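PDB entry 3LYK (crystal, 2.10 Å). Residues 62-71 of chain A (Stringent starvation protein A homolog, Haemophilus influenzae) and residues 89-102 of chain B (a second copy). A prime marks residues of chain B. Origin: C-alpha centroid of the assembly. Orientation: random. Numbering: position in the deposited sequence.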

# COMPACT_ATOMS: atom_id res chain seq x y z
N ASP A 62 -3.00 17.95 -14.11
CA ASP A 62 -4.39 17.41 -13.94
C ASP A 62 -4.60 16.26 -12.90
O ASP A 62 -5.70 15.96 -12.50
CB ASP A 62 -4.93 17.00 -15.33
CG ASP A 62 -5.17 18.23 -16.26
OD1 ASP A 62 -6.11 19.03 -15.98
OD2 ASP A 62 -4.42 18.42 -17.25
N LEU A 63 -3.50 15.66 -12.46
CA LEU A 63 -3.52 14.48 -11.60
C LEU A 63 -3.61 14.84 -10.11
O LEU A 63 -2.78 15.60 -9.60
CB LEU A 63 -2.24 13.67 -11.87
CG LEU A 63 -1.99 12.45 -10.98
CD1 LEU A 63 -3.08 11.40 -11.26
CD2 LEU A 63 -0.60 11.90 -11.22
N VAL A 64 -4.60 14.29 -9.42
CA VAL A 64 -4.72 14.43 -8.00
C VAL A 64 -4.36 13.10 -7.31
O VAL A 64 -4.91 12.05 -7.68
CB VAL A 64 -6.18 14.77 -7.60
CG1 VAL A 64 -6.30 14.87 -6.09
CG2 VAL A 64 -6.63 16.03 -8.31
N LEU A 65 -3.47 13.15 -6.31
CA LEU A 65 -3.06 11.95 -5.58
C LEU A 65 -3.11 12.12 -4.09
O LEU A 65 -2.82 13.21 -3.56
CB LEU A 65 -1.64 11.52 -5.96
CG LEU A 65 -1.31 11.09 -7.39
CD1 LEU A 65 0.14 10.67 -7.43
CD2 LEU A 65 -2.26 9.91 -7.80
N PHE A 66 -3.46 11.06 -3.38
CA PHE A 66 -3.35 11.09 -1.95
C PHE A 66 -2.82 9.77 -1.50
O PHE A 66 -2.71 8.84 -2.32
CB PHE A 66 -4.67 11.45 -1.26
CG PHE A 66 -5.87 10.79 -1.86
CD1 PHE A 66 -6.28 9.53 -1.41
CD2 PHE A 66 -6.57 11.41 -2.89
CE1 PHE A 66 -7.39 8.93 -1.95
CE2 PHE A 66 -7.68 10.81 -3.45
CZ PHE A 66 -8.09 9.56 -2.98
N ASN A 67 -2.54 9.68 -0.20
CA ASN A 67 -1.85 8.56 0.40
C ASN A 67 -0.35 8.65 0.10
O ASN A 67 0.05 8.69 -1.07
CB ASN A 67 -2.47 7.22 -0.05
CG ASN A 67 -1.72 6.05 0.49
OD1 ASN A 67 -0.65 5.71 -0.03
ND2 ASN A 67 -2.26 5.40 1.51
N SER A 68 0.48 8.76 1.14
CA SER A 68 1.84 9.16 0.90
C SER A 68 2.63 8.09 0.10
O SER A 68 3.50 8.43 -0.69
CB SER A 68 2.54 9.53 2.20
OG SER A 68 2.57 8.43 3.07
N ARG A 69 2.30 6.81 0.32
CA ARG A 69 2.95 5.71 -0.41
C ARG A 69 2.73 5.82 -1.93
O ARG A 69 3.68 5.65 -2.72
CB ARG A 69 2.47 4.36 0.14
CG ARG A 69 2.77 3.17 -0.76
CD ARG A 69 2.09 1.88 -0.17
NE ARG A 69 0.61 1.86 -0.12
CZ ARG A 69 -0.21 1.70 -1.17
NH1 ARG A 69 0.24 1.60 -2.43
NH2 ARG A 69 -1.50 1.68 -0.97
N ILE A 70 1.52 6.16 -2.34
CA ILE A 70 1.19 6.28 -3.76
C ILE A 70 1.88 7.51 -4.38
O ILE A 70 2.43 7.45 -5.49
CB ILE A 70 -0.34 6.32 -3.94
CG1 ILE A 70 -0.90 4.90 -3.66
CG2 ILE A 70 -0.72 6.74 -5.33
CD1 ILE A 70 -2.43 4.81 -3.61
N ILE A 71 1.89 8.61 -3.62
CA ILE A 71 2.58 9.84 -4.05
C ILE A 71 4.07 9.60 -4.25
O ILE A 71 4.61 9.96 -5.26
CB ILE A 71 2.35 10.96 -3.00
CG1 ILE A 71 0.87 11.37 -3.06
CG2 ILE A 71 3.28 12.17 -3.27
CD1 ILE A 71 0.41 12.26 -1.90
N PRO B 89 4.14 6.68 -15.84
CA PRO B 89 3.89 6.91 -14.40
C PRO B 89 2.53 7.47 -14.04
O PRO B 89 2.06 7.15 -12.96
CB PRO B 89 4.98 7.90 -13.98
CG PRO B 89 5.67 8.34 -15.26
CD PRO B 89 5.35 7.36 -16.34
N VAL B 90 1.90 8.31 -14.87
CA VAL B 90 0.58 8.85 -14.50
C VAL B 90 -0.51 7.72 -14.48
O VAL B 90 -1.31 7.64 -13.54
CB VAL B 90 0.13 10.02 -15.43
CG1 VAL B 90 -1.38 10.39 -15.17
CG2 VAL B 90 1.08 11.30 -15.24
N SER B 91 -0.53 6.87 -15.50
CA SER B 91 -1.48 5.72 -15.53
C SER B 91 -1.27 4.82 -14.36
O SER B 91 -2.25 4.31 -13.79
CB SER B 91 -1.21 4.84 -16.75
OG SER B 91 -1.47 5.58 -17.89
N ARG B 92 0.01 4.56 -14.04
CA ARG B 92 0.32 3.69 -12.90
C ARG B 92 -0.21 4.27 -11.60
O ARG B 92 -0.78 3.54 -10.76
CB ARG B 92 1.81 3.38 -12.84
CG ARG B 92 2.28 2.61 -14.11
CD ARG B 92 3.82 2.54 -14.18
NE ARG B 92 4.43 1.99 -12.98
CZ ARG B 92 4.67 0.69 -12.78
NH1 ARG B 92 4.26 -0.22 -13.68
NH2 ARG B 92 5.28 0.28 -11.67
N ALA B 93 -0.07 5.60 -11.44
CA ALA B 93 -0.54 6.24 -10.21
C ALA B 93 -2.08 6.21 -10.15
O ALA B 93 -2.65 5.96 -9.11
CB ALA B 93 -0.05 7.72 -10.13
N LYS B 94 -2.74 6.50 -11.26
CA LYS B 94 -4.22 6.42 -11.25
C LYS B 94 -4.71 5.02 -10.91
O LYS B 94 -5.63 4.89 -10.13
CB LYS B 94 -4.83 6.92 -12.55
CG LYS B 94 -4.39 8.35 -12.79
CD LYS B 94 -5.51 9.27 -13.17
CE LYS B 94 -5.29 9.73 -14.56
NZ LYS B 94 -4.67 8.55 -15.18
N ASP B 95 -4.08 3.99 -11.46
CA ASP B 95 -4.47 2.60 -11.12
C ASP B 95 -4.24 2.27 -9.67
O ASP B 95 -5.07 1.58 -9.04
CB ASP B 95 -3.71 1.60 -12.00
CG ASP B 95 -4.25 1.58 -13.41
OD1 ASP B 95 -5.29 2.24 -13.66
OD2 ASP B 95 -3.64 0.93 -14.27
N ARG B 96 -3.12 2.72 -9.13
CA ARG B 96 -2.84 2.52 -7.71
C ARG B 96 -3.88 3.19 -6.83
O ARG B 96 -4.29 2.64 -5.78
CB ARG B 96 -1.42 3.02 -7.34
CG ARG B 96 -0.28 2.06 -7.78
CD ARG B 96 1.01 2.40 -7.11
NE ARG B 96 2.08 1.53 -7.58
CZ ARG B 96 3.05 1.91 -8.41
NH1 ARG B 96 3.10 3.17 -8.87
NH2 ARG B 96 3.99 1.04 -8.76
N LEU B 97 -4.26 4.41 -7.21
CA LEU B 97 -5.23 5.16 -6.40
C LEU B 97 -6.62 4.50 -6.46
O LEU B 97 -7.33 4.39 -5.45
CB LEU B 97 -5.32 6.61 -6.89
CG LEU B 97 -6.00 7.52 -5.85
CD1 LEU B 97 -5.22 7.54 -4.56
CD2 LEU B 97 -6.19 8.95 -6.37
N LEU B 98 -6.98 4.03 -7.65
CA LEU B 98 -8.21 3.27 -7.87
C LEU B 98 -8.27 2.02 -6.99
O LEU B 98 -9.27 1.75 -6.34
CB LEU B 98 -8.27 2.89 -9.35
CG LEU B 98 -9.57 2.69 -10.10
CD1 LEU B 98 -10.64 3.63 -9.55
CD2 LEU B 98 -9.26 3.03 -11.55
N MSE B 99 -7.15 1.31 -6.91
CA MSE B 99 -7.06 0.12 -6.10
C MSE B 99 -7.25 0.41 -4.65
O MSE B 99 -8.02 -0.28 -3.95
CB MSE B 99 -5.72 -0.60 -6.35
CG MSE B 99 -5.74 -1.37 -7.71
SE MSE B 99 -4.00 -2.22 -8.09
CE MSE B 99 -3.05 -0.94 -9.19
N LEU B 100 -6.54 1.44 -4.17
CA LEU B 100 -6.65 1.85 -2.79
C LEU B 100 -8.10 2.17 -2.44
O LEU B 100 -8.58 1.78 -1.37
CB LEU B 100 -5.81 3.09 -2.51
CG LEU B 100 -6.04 3.71 -1.13
CD1 LEU B 100 -5.49 2.81 -0.07
CD2 LEU B 100 -5.36 5.12 -1.00
N ARG B 101 -8.78 2.88 -3.33
CA ARG B 101 -10.15 3.30 -3.09
C ARG B 101 -11.14 2.12 -3.11
O ARG B 101 -12.07 2.07 -2.30
CB ARG B 101 -10.58 4.35 -4.10
CG ARG B 101 -9.89 5.73 -3.87
CD ARG B 101 -10.27 6.74 -4.92
NE ARG B 101 -11.71 6.77 -5.11
CZ ARG B 101 -12.32 6.69 -6.29
NH1 ARG B 101 -11.61 6.64 -7.41
NH2 ARG B 101 -13.65 6.67 -6.35
N ILE B 102 -10.94 1.18 -4.05
CA ILE B 102 -11.73 -0.04 -4.05
C ILE B 102 -11.63 -0.74 -2.72
O ILE B 102 -12.63 -1.00 -2.07
CB ILE B 102 -11.38 -0.95 -5.25
CG1 ILE B 102 -11.87 -0.25 -6.51
CG2 ILE B 102 -12.01 -2.37 -5.07
CD1 ILE B 102 -11.18 -0.72 -7.78
O HOH W 1 -2.48 0.77 -4.34
O HOH W 2 1.99 5.79 -7.93

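No direct hydrogen bond crosses this contact; the 591 Å² buried between the stretches is largely apolar and centres on Leu97′, Ile70 and Leu63. Leu97′ covers the most. Its CA-to-CB bond points sideways, but chi1 t and chi2 p bring its end nearer to chain A. There Leu97′ CD1 lies 3.8 Å from the centroid of the Phe66 ring and 17° off the ring normal, a CH-pi contact over one face, while Leu97′ CD2 lies 3.8 Å from Phe66 CE2. Each methyl also approaches a backbone carbonyl, Leu97′ CD1 at 3.6 Å from Phe66 O and Leu97′ CD2 at 3.6 Å from Val64 O.

Ile70 is a knob, seated among Ala93′, Arg96′, Leu97′ and Leu100′. Its CD1 is 3.6 Å from Arg96′ O and 3.9 Å from Leu100′ CD2. The turn carrying it is capped by Asn67, whose OD1 accepts from Ile70 N at 3.2 Å.

At the other end, Leu63 points toward the helix, placing CD1 3.7 Å from Lys94′ CG, an aliphatic part of that exposed side chain. At Ala93′ the chains come close, with Ile70 CA 6.7 Å from Ala93′ CA; its small side chain points toward chain A, and Ala93′ CB packs 3.9 Å from Leu65 CD2.

Polar linkage is water-mediated: water 2 donates to Ile70 O and accepts from Arg96′ NH1, both at 3.0 Å.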